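Local coordinates for protein alpha-glucosidase ([Eubacterium] rectale, PDB 6PNR) that probably hydrolyses sulfoquinovosides as a family 31 glycoside hydrolase with a TIM-barrel domain, and binds an aza-sugar sulfonate inhibitor, at residues D274-R279 with W289-H294; G248-S253 with E296-L301; D300-I305 with L380-D385. One frame throughout, in Å; residues are numbered along the deposited sequence.

Contact 1: residues D274-R279 with W289-H294. With 9VH ([(3~{S},4~{R},5~{R})-4,5-bis(oxidanyl)piperidin-3-yl]methanesulfonic acid), chain C.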
loop_
_atom_site.group_PDB
_atom_site.type_symbol
_atom_site.label_atom_id
_atom_site.label_comp_id
_atom_site.label_asym_id
_atom_site.label_seq_id
_atom_site.Cartn_x
_atom_site.Cartn_y
_atom_site.Cartn_z
ATOM N N ASP A 274 9.833 34.960 7.159
ATOM C CA ASP A 274 10.293 35.557 5.907
ATOM C C ASP A 274 11.289 36.694 6.143
ATOM O O ASP A 274 11.478 37.538 5.257
ATOM C CB ASP A 274 9.103 36.048 5.066
ATOM C CG ASP A 274 8.388 37.247 5.682
ATOM O OD1 ASP A 274 8.641 37.559 6.865
ATOM O OD2 ASP A 274 7.564 37.888 4.985
ATOM N N TRP A 275 11.934 36.723 7.314
ATOM C CA TRP A 275 12.973 37.714 7.577
ATOM C C TRP A 275 14.000 37.742 6.453
ATOM O O TRP A 275 14.608 38.787 6.182
ATOM C CB TRP A 275 13.663 37.412 8.926
ATOM C CG TRP A 275 14.635 36.259 8.816
ATOM C CD1 TRP A 275 14.324 34.936 8.637
ATOM C CD2 TRP A 275 16.076 36.332 8.833
ATOM N NE1 TRP A 275 15.477 34.186 8.547
ATOM C CE2 TRP A 275 16.562 35.019 8.656
ATOM C CE3 TRP A 275 16.998 37.381 8.986
ATOM C CZ2 TRP A 275 17.935 34.725 8.637
ATOM C CZ3 TRP A 275 18.359 37.090 8.956
ATOM C CH2 TRP A 275 18.812 35.773 8.787
ATOM N N CYS A 276 14.196 36.612 5.774
ATOM C CA CYS A 276 15.164 36.492 4.692
ATOM C C CYS A 276 14.523 36.471 3.302
ATOM O O CYS A 276 15.197 36.108 2.326
ATOM C CB CYS A 276 15.997 35.227 4.902
ATOM S SG CYS A 276 14.956 33.740 5.150
ATOM N N GLY A 277 13.253 36.839 3.181
ATOM C CA GLY A 277 12.580 36.911 1.897
ATOM C C GLY A 277 11.612 35.758 1.681
ATOM O O GLY A 277 11.601 34.760 2.402
ATOM N N LYS A 278 10.798 35.914 0.634
ATOM C CA LYS A 278 9.718 34.991 0.318
ATOM C C LYS A 278 9.949 34.331 -1.034
ATOM O O LYS A 278 10.717 34.818 -1.863
ATOM C CB LYS A 278 8.367 35.714 0.295
ATOM C CG LYS A 278 8.223 36.722 -0.842
ATOM C CD LYS A 278 6.816 37.286 -0.889
ATOM C CE LYS A 278 6.641 38.261 -2.043
ATOM N NZ LYS A 278 7.471 39.480 -1.847
ATOM N N ARG A 279 9.262 33.214 -1.244
ATOM C CA ARG A 279 9.219 32.548 -2.546
ATOM C C ARG A 279 7.846 31.909 -2.666
ATOM O O ARG A 279 7.483 31.089 -1.820
ATOM C CB ARG A 279 10.330 31.495 -2.681
ATOM C CG ARG A 279 10.219 30.613 -3.941
ATOM C CD ARG A 279 11.331 29.557 -4.019
ATOM N NE ARG A 279 12.658 30.176 -4.117
ATOM C CZ ARG A 279 13.235 30.533 -5.262
ATOM N NH1 ARG A 279 12.610 30.310 -6.418
ATOM N NH2 ARG A 279 14.439 31.104 -5.253
ATOM N N TRP A 289 15.571 30.698 0.588
ATOM C CA TRP A 289 16.520 29.966 1.446
ATOM C C TRP A 289 17.937 30.519 1.256
ATOM O O TRP A 289 18.816 29.924 0.626
ATOM C CB TRP A 289 16.446 28.466 1.179
ATOM C CG TRP A 289 15.114 27.852 1.569
ATOM C CD1 TRP A 289 14.003 28.515 2.019
ATOM C CD2 TRP A 289 14.767 26.463 1.546
ATOM N NE1 TRP A 289 12.987 27.624 2.261
ATOM C CE2 TRP A 289 13.432 26.359 1.984
ATOM C CE3 TRP A 289 15.459 25.295 1.206
ATOM C CZ2 TRP A 289 12.779 25.144 2.093
ATOM C CZ3 TRP A 289 14.803 24.087 1.306
ATOM C CH2 TRP A 289 13.475 24.020 1.752
ATOM N N ASP A 290 18.139 31.694 1.846
ATOM C CA ASP A 290 19.403 32.426 1.789
ATOM C C ASP A 290 19.469 33.233 3.088
ATOM O O ASP A 290 18.824 34.277 3.193
ATOM C CB ASP A 290 19.433 33.318 0.554
ATOM C CG ASP A 290 20.804 33.920 0.286
ATOM O OD1 ASP A 290 21.819 33.366 0.762
ATOM O OD2 ASP A 290 20.851 34.955 -0.413
ATOM N N TRP A 291 20.219 32.733 4.076
ATOM C CA TRP A 291 20.014 33.100 5.485
ATOM C C TRP A 291 20.713 34.408 5.869
ATOM O O TRP A 291 21.535 34.461 6.782
ATOM C CB TRP A 291 20.469 31.955 6.382
ATOM C CG TRP A 291 20.034 30.625 5.849
ATOM C CD1 TRP A 291 20.835 29.555 5.538
ATOM C CD2 TRP A 291 18.697 30.236 5.515
ATOM N NE1 TRP A 291 20.070 28.523 5.038
ATOM C CE2 TRP A 291 18.755 28.912 5.024
ATOM C CE3 TRP A 291 17.451 30.871 5.593
ATOM C CZ2 TRP A 291 17.617 28.217 4.610
ATOM C CZ3 TRP A 291 16.317 30.166 5.186
ATOM C CH2 TRP A 291 16.410 28.860 4.707
ATOM N N LYS A 292 20.347 35.473 5.150
ATOM C CA LYS A 292 20.675 36.857 5.472
ATOM C C LYS A 292 19.392 37.659 5.350
ATOM O O LYS A 292 18.543 37.341 4.514
ATOM C CB LYS A 292 21.732 37.437 4.518
ATOM C CG LYS A 292 22.951 36.537 4.363
ATOM C CD LYS A 292 24.145 37.257 3.745
ATOM C CE LYS A 292 23.964 37.535 2.274
ATOM N NZ LYS A 292 25.211 38.134 1.707
ATOM N N TYR A 293 19.233 38.693 6.183
ATOM C CA TYR A 293 17.947 39.375 6.175
ATOM C C TYR A 293 17.732 40.051 4.826
ATOM O O TYR A 293 18.679 40.391 4.111
ATOM C CB TYR A 293 17.816 40.358 7.338
ATOM C CG TYR A 293 18.434 41.729 7.175
ATOM C CD1 TYR A 293 19.737 41.972 7.590
ATOM C CD2 TYR A 293 17.691 42.801 6.675
ATOM C CE1 TYR A 293 20.308 43.226 7.473
ATOM C CE2 TYR A 293 18.259 44.069 6.550
ATOM C CZ TYR A 293 19.571 44.269 6.957
ATOM O OH TYR A 293 20.158 45.513 6.849
ATOM N N HIS A 294 16.467 40.154 4.440
ATOM C CA HIS A 294 16.099 40.639 3.118
ATOM C C HIS A 294 16.004 42.157 3.186
ATOM O O HIS A 294 15.112 42.699 3.843
ATOM C CB HIS A 294 14.783 40.011 2.662
ATOM C CG HIS A 294 14.531 40.149 1.193
ATOM N ND1 HIS A 294 14.064 41.316 0.626
ATOM C CD2 HIS A 294 14.693 39.273 0.176
ATOM C CE1 HIS A 294 13.946 41.150 -0.679
ATOM N NE2 HIS A 294 14.325 39.919 -0.980
HETATM O O1 9VH C . 7.752 27.162 3.114
HETATM S S1 9VH C . 9.097 26.970 3.629
HETATM O O2 9VH C . 9.548 25.626 3.360
HETATM O O3 9VH C . 9.987 28.008 3.169
HETATM C C1 9VH C . 8.936 27.153 5.383
HETATM C C2 9VH C . 8.086 26.072 6.063
HETATM C C3 9VH C . 8.907 24.792 6.117
HETATM N N1 9VH C . 8.418 23.715 6.977
HETATM C C4 9VH C . 8.104 24.181 8.328
HETATM C C5 9VH C . 7.108 25.328 8.265
HETATM O O4 9VH C . 6.825 25.743 9.600
HETATM C C6 9VH C . 7.696 26.492 7.479
HETATM O O5 9VH C . 6.773 27.577 7.429
HETATM O O HOH W 1 17.921 36.433 1.624
HETATM O O HOH W 2 13.836 29.313 -1.320
#
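Trp275 and Cys276 pack against the backbone of residues 290-293 in a loop-to-loop contact that joins the two flanks of the hairpin 278-280/285-287, between barrel strand 267-271 and helix 301-310. A single direct hydrogen bond crosses it: His294 N donates to Trp275 O at 2.9 Å. In Trp275, chi1 of 77° puts CG between the backbone N and the carbonyl carbon, and the indole lies mostly on main chain: Lys292 O is over one face, while Trp291 O and Tyr293 N, 3.3 Å from CZ3, approach obliquely. Its CE3 also packs on Tyr293 CB, the two side chains crossing at about a right angle. NE1 donates to Tyr318 O, which helps fix the ring's rotation. Cys276 meets both indoles: CB sits near the rim of one face of Trp275, 3.3 Å from Lys292 O, and SG lies at the edge of the Trp291 six-membered ring, 3.8 Å from CZ3. At Gly277 a CB would collide with His294 CD2 and, at a phi of 105°, also with the preceding carbonyl O. One water lies within hydrogen-bonding distance of Cys276 O and Asp290 O, with more acceptors around it than protons; a second accepts from Arg279 NE and Trp289 N. Trp289 carries the segment into the inhibitor pocket, presumably the active site, where its NE1 donates almost straight (169°) to sulfonate O3 at 3.2 Å. Nearby, Trp291 packs on strand 322-324, the Asp290 carboxylate accepts from Glu328 N and Leu329 N opening helix 328-335, and Trp275 reaches helix 365-380.

Contact 2: residues G248-S253 with E296-L301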
loop_
_atom_site.group_PDB
_atom_site.type_symbol
_atom_site.label_atom_id
_atom_site.label_comp_id
_atom_site.label_asym_id
_atom_site.label_seq_id
_atom_site.Cartn_x
_atom_site.Cartn_y
_atom_site.Cartn_z
ATOM N N GLY A 248 5.412 39.497 5.757
ATOM C CA GLY A 248 5.069 40.494 4.756
ATOM C C GLY A 248 5.991 41.685 4.672
ATOM O O GLY A 248 5.717 42.596 3.876
ATOM N N GLY A 249 7.067 41.753 5.448
ATOM C CA GLY A 249 7.940 42.916 5.434
ATOM C C GLY A 249 7.657 43.860 6.591
ATOM O O GLY A 249 6.702 43.697 7.358
ATOM N N ASN A 250 8.499 44.899 6.681
ATOM C CA ASN A 250 8.461 45.819 7.817
ATOM C C ASN A 250 7.051 46.308 8.124
ATOM O O ASN A 250 6.558 46.166 9.250
ATOM C CB ASN A 250 9.367 47.028 7.565
ATOM C CG ASN A 250 10.796 46.785 7.973
ATOM O OD1 ASN A 250 11.105 45.841 8.702
ATOM N ND2 ASN A 250 11.688 47.648 7.509
ATOM N N GLU A 251 6.400 46.940 7.144
ATOM C CA GLU A 251 5.131 47.593 7.445
ATOM C C GLU A 251 4.076 46.584 7.897
ATOM O O GLU A 251 3.354 46.823 8.870
ATOM C CB GLU A 251 4.644 48.384 6.227
ATOM C CG GLU A 251 3.252 48.987 6.422
ATOM C CD GLU A 251 2.703 49.618 5.146
ATOM O OE1 GLU A 251 3.273 49.370 4.061
ATOM O OE2 GLU A 251 1.706 50.361 5.229
ATOM N N ARG A 252 3.960 45.448 7.203
ATOM C CA ARG A 252 2.894 44.508 7.566
ATOM C C ARG A 252 3.203 43.793 8.885
ATOM O O ARG A 252 2.341 43.695 9.770
ATOM C CB ARG A 252 2.665 43.487 6.446
ATOM C CG ARG A 252 1.448 42.573 6.693
ATOM C CD ARG A 252 1.217 41.572 5.557
ATOM N NE ARG A 252 -0.026 40.804 5.740
ATOM C CZ ARG A 252 -0.164 39.721 6.510
ATOM N NH1 ARG A 252 0.861 39.237 7.212
ATOM N NH2 ARG A 252 -1.342 39.110 6.591
ATOM N N SER A 253 4.423 43.266 9.022
ATOM C CA SER A 253 4.764 42.482 10.209
ATOM C C SER A 253 4.749 43.342 11.465
ATOM O O SER A 253 4.081 43.008 12.449
ATOM C CB SER A 253 6.133 41.816 10.029
ATOM O OG SER A 253 6.050 40.763 9.089
ATOM N N GLU A 296 15.221 44.499 1.111
ATOM C CA GLU A 296 14.094 45.199 0.504
ATOM C C GLU A 296 12.794 44.962 1.265
ATOM O O GLU A 296 12.022 45.899 1.474
ATOM C CB GLU A 296 13.944 44.783 -0.959
ATOM C CG GLU A 296 15.270 44.447 -1.648
ATOM C CD GLU A 296 16.332 45.542 -1.503
ATOM O OE1 GLU A 296 15.991 46.740 -1.639
ATOM O OE2 GLU A 296 17.510 45.199 -1.247
ATOM N N MET A 297 12.543 43.731 1.715
ATOM C CA MET A 297 11.342 43.478 2.510
ATOM C C MET A 297 11.471 44.023 3.930
ATOM O O MET A 297 10.508 44.568 4.477
ATOM C CB MET A 297 11.038 41.987 2.534
ATOM C CG MET A 297 10.514 41.466 1.214
ATOM S SD MET A 297 10.155 39.700 1.268
ATOM C CE MET A 297 8.712 39.673 2.355
ATOM N N TYR A 298 12.641 43.874 4.555
ATOM C CA TYR A 298 12.867 44.336 5.924
ATOM C C TYR A 298 14.072 45.271 5.977
ATOM O O TYR A 298 15.072 44.968 6.638
ATOM C CB TYR A 298 13.066 43.145 6.870
ATOM C CG TYR A 298 11.832 42.294 7.090
ATOM C CD1 TYR A 298 10.903 42.625 8.079
ATOM C CD2 TYR A 298 11.596 41.165 6.316
ATOM C CE1 TYR A 298 9.771 41.851 8.278
ATOM C CE2 TYR A 298 10.469 40.375 6.520
ATOM C CZ TYR A 298 9.562 40.725 7.496
ATOM O OH TYR A 298 8.431 39.958 7.697
ATOM N N PRO A 299 14.007 46.439 5.319
ATOM C CA PRO A 299 15.145 47.371 5.376
ATOM C C PRO A 299 15.480 47.787 6.803
ATOM O O PRO A 299 14.598 48.049 7.624
ATOM C CB PRO A 299 14.672 48.569 4.543
ATOM C CG PRO A 299 13.184 48.504 4.597
ATOM C CD PRO A 299 12.873 47.019 4.574
ATOM N N ASP A 300 16.780 47.835 7.087
ATOM C CA ASP A 300 17.285 48.231 8.398
ATOM C C ASP A 300 16.672 47.383 9.513
ATOM O O ASP A 300 16.354 47.873 10.596
ATOM C CB ASP A 300 17.047 49.722 8.639
ATOM C CG ASP A 300 17.876 50.607 7.708
ATOM O OD1 ASP A 300 18.793 50.090 7.019
ATOM O OD2 ASP A 300 17.601 51.823 7.661
ATOM N N LEU A 301 16.505 46.092 9.249
ATOM C CA LEU A 301 15.986 45.197 10.283
ATOM C C LEU A 301 16.763 45.282 11.595
ATOM O O LEU A 301 16.115 45.344 12.655
ATOM C CB LEU A 301 15.961 43.755 9.749
ATOM C CG LEU A 301 15.418 42.684 10.703
ATOM C CD1 LEU A 301 14.025 43.036 11.176
ATOM C CD2 LEU A 301 15.431 41.317 10.047
#
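Tyr298 lies with one ring face against Gly249, the N-cap of helix 250-262, where the start of that helix meets the type II turn 298-301 in this TIM-barrel domain. Gly249 CA sits 3.6 Å from the centroid of the Tyr298 ring, a CH-pi contact over the face but shifted toward the rim. The phenol oxygen is the polar hub. It accepts from Gly249 N at 3.2 Å and from Ser253 OG, one turn into the helix, at 2.9 Å, and it is also hydrogen-bonded to OD1 of Asp274. With two donors already pointing at it, the hydroxyl would probably give its own proton to that carboxylate, whose OD2 takes Gly248 N. A phenylalanine in place of Tyr298 would probably keep the ring packing but leave Gly249 N, Ser253 OG and Asp274 OD1 without their shared partner. The N-H of the first helical residue, Asn250, donates to Met297 O at 3.0 Å. Gly249 must be glycine for this approach, because a CB on it would run into the same Met297 carbonyl and into the carbonyl before it. Met297 itself bends at chi3 (70°), which turns CE to within 4.1 Å of Gly248 C. Only one end of the Asn250 amide is hydrogen-bonded. Its ND2 donates to Pro299 O at 2.9 Å, on a lone pair of that carbonyl and within 1° of the amide plane. The amide stands nearly perpendicular to the tyrosine ring (82°), and its other end, the buried OD1, has no hydrogen-bonding partner: it lies at the ring edge, 3.3 Å from Tyr298 CD1.

Contact 3: residues D300-I305 with L380-D385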
loop_
_atom_site.group_PDB
_atom_site.type_symbol
_atom_site.label_atom_id
_atom_site.label_comp_id
_atom_site.label_asym_id
_atom_site.label_seq_id
_atom_site.Cartn_x
_atom_site.Cartn_y
_atom_site.Cartn_z
ATOM N N ASP A 300 16.780 47.835 7.087
ATOM C CA ASP A 300 17.285 48.231 8.398
ATOM C C ASP A 300 16.672 47.383 9.513
ATOM O O ASP A 300 16.354 47.873 10.596
ATOM C CB ASP A 300 17.047 49.722 8.639
ATOM C CG ASP A 300 17.876 50.607 7.708
ATOM O OD1 ASP A 300 18.793 50.090 7.019
ATOM O OD2 ASP A 300 17.601 51.823 7.661
ATOM N N LEU A 301 16.505 46.092 9.249
ATOM C CA LEU A 301 15.986 45.197 10.283
ATOM C C LEU A 301 16.763 45.282 11.595
ATOM O O LEU A 301 16.115 45.344 12.655
ATOM C CB LEU A 301 15.961 43.755 9.749
ATOM C CG LEU A 301 15.418 42.684 10.703
ATOM C CD1 LEU A 301 14.025 43.036 11.176
ATOM C CD2 LEU A 301 15.431 41.317 10.047
ATOM N N PRO A 302 18.103 45.332 11.614
ATOM C CA PRO A 302 18.797 45.408 12.916
ATOM C C PRO A 302 18.360 46.590 13.756
ATOM O O PRO A 302 18.216 46.476 14.980
ATOM C CB PRO A 302 20.280 45.509 12.515
ATOM C CG PRO A 302 20.352 44.831 11.165
ATOM C CD PRO A 302 19.061 45.254 10.492
ATOM N N LYS A 303 18.123 47.734 13.118
ATOM C CA LYS A 303 17.594 48.887 13.837
ATOM C C LYS A 303 16.199 48.600 14.396
ATOM O O LYS A 303 15.902 48.936 15.552
ATOM C CB LYS A 303 17.574 50.095 12.887
ATOM C CG LYS A 303 17.474 51.441 13.579
ATOM C CD LYS A 303 17.594 52.603 12.587
ATOM C CE LYS A 303 17.551 53.954 13.318
ATOM N NZ LYS A 303 17.724 55.129 12.411
ATOM N N LYS A 304 15.327 47.988 13.585
ATOM C CA LYS A 304 13.975 47.668 14.041
ATOM C C LYS A 304 14.002 46.706 15.216
ATOM O O LYS A 304 13.207 46.839 16.154
ATOM C CB LYS A 304 13.153 47.057 12.909
ATOM C CG LYS A 304 12.964 47.946 11.696
ATOM C CD LYS A 304 11.916 49.007 11.977
ATOM C CE LYS A 304 11.330 49.540 10.680
ATOM N NZ LYS A 304 12.391 50.129 9.816
ATOM N N ILE A 305 14.892 45.709 15.166
ATOM C CA ILE A 305 15.011 44.767 16.275
ATOM C C ILE A 305 15.358 45.498 17.566
ATOM O O ILE A 305 14.771 45.229 18.625
ATOM C CB ILE A 305 16.037 43.670 15.934
ATOM C CG1 ILE A 305 15.462 42.749 14.847
ATOM C CG2 ILE A 305 16.388 42.871 17.182
ATOM C CD1 ILE A 305 16.469 41.788 14.243
ATOM N N LEU A 380 22.275 35.571 14.859
ATOM C CA LEU A 380 22.650 36.135 16.155
ATOM C C LEU A 380 23.315 37.499 16.002
ATOM O O LEU A 380 23.105 38.399 16.826
ATOM C CB LEU A 380 23.583 35.178 16.897
ATOM C CG LEU A 380 23.031 33.809 17.292
ATOM C CD1 LEU A 380 24.163 32.794 17.494
ATOM C CD2 LEU A 380 22.174 33.945 18.555
ATOM N N GLY A 381 24.121 37.670 14.953
ATOM C CA GLY A 381 24.862 38.904 14.749
ATOM C C GLY A 381 24.017 40.148 14.536
ATOM O O GLY A 381 24.534 41.260 14.679
ATOM N N ILE A 382 22.738 40.006 14.181
ATOM C CA ILE A 382 21.883 41.179 14.059
ATOM C C ILE A 382 20.884 41.276 15.206
ATOM O O ILE A 382 19.974 42.111 15.159
ATOM C CB ILE A 382 21.160 41.244 12.697
ATOM C CG1 ILE A 382 20.193 40.081 12.501
ATOM C CG2 ILE A 382 22.146 41.273 11.543
ATOM C CD1 ILE A 382 19.409 40.195 11.188
ATOM N N GLY A 383 21.022 40.446 16.234
ATOM C CA GLY A 383 20.176 40.565 17.405
ATOM C C GLY A 383 18.928 39.711 17.405
ATOM O O GLY A 383 18.007 39.982 18.186
ATOM N N ILE A 384 18.863 38.693 16.558
ATOM C CA ILE A 384 17.759 37.740 16.593
ATOM C C ILE A 384 17.983 36.797 17.768
ATOM O O ILE A 384 19.078 36.245 17.935
ATOM C CB ILE A 384 17.656 36.986 15.256
ATOM C CG1 ILE A 384 17.223 37.955 14.126
ATOM C CG2 ILE A 384 16.699 35.828 15.378
ATOM C CD1 ILE A 384 17.184 37.321 12.717
ATOM N N ASP A 385 16.956 36.636 18.602
ATOM C CA ASP A 385 17.043 35.893 19.855
ATOM C C ASP A 385 16.406 34.508 19.794
ATOM O O ASP A 385 16.358 33.809 20.809
ATOM C CB ASP A 385 16.412 36.713 20.973
ATOM C CG ASP A 385 17.311 37.857 21.412
ATOM O OD1 ASP A 385 18.522 37.605 21.600
ATOM O OD2 ASP A 385 16.819 39.003 21.536
HETATM O O HOH W 3 19.873 44.695 16.179
#
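Ile382, on the type I turn 380-383, packs against Pro302 in the first turn of helix 301-310, and most of what joins the two segments is apolar. Pro302 CG stands 4.0 Å from Ile382 CB, the ring meeting the branch point of the isoleucine. In Ile382, chi1 of 64° puts CG1 in the crowded position between N and the carbonyl carbon, and CD1 beyond it approaches Leu301 CD2 at 4.3 Å. One turn further along, Ile305 CD1 packs 3.9 Å from Ile384 CG1. Leu301, Ile305 and Ile384 all also touch Phe315 of strand 314-319.

Contacts of methyl groups with main chain form a second kind: Ile305 CD1 lies 3.6 Å from Ile382 O and CG2 3.5 Å from Gly383 O. At the positive phi of Gly383 (93°) a CB would be jammed against the preceding carbonyl; it would also point at the helix, close to Ile305 CG2.

The polar link is indirect, through a water that donates to Pro302 O at 2.7 Å and to Ile382 O at 2.8 Å. With no direct hydrogen bond between the segments, helix and turn are held by apolar packing, and this water probably supplies what directional bonding there is between them.

In the fold
From the N terminus, residues 248-253 at the start of helix 250-262 open contact 2. The chain then runs through barrel strand 267-271 into residues 274-279, and contact 1 closes the short loop around hairpin 278-280/285-287 when the chain returns at 289-294, nested inside the larger loop that contact 2 closes at 296-301. Contact 3 begins on Asp300 and Leu301, where contact 2 ends, and closes some 75 residues later beyond strand 314-319 and helix 365-380. Asp274 joins contacts 1 and 2 through its carboxylate, and Tyr293 and Trp275 pack on residues of contact 3. The three join successive beta-alpha units of the barrel, and contact 1 alone supplies a residue of the inhibitor pocket.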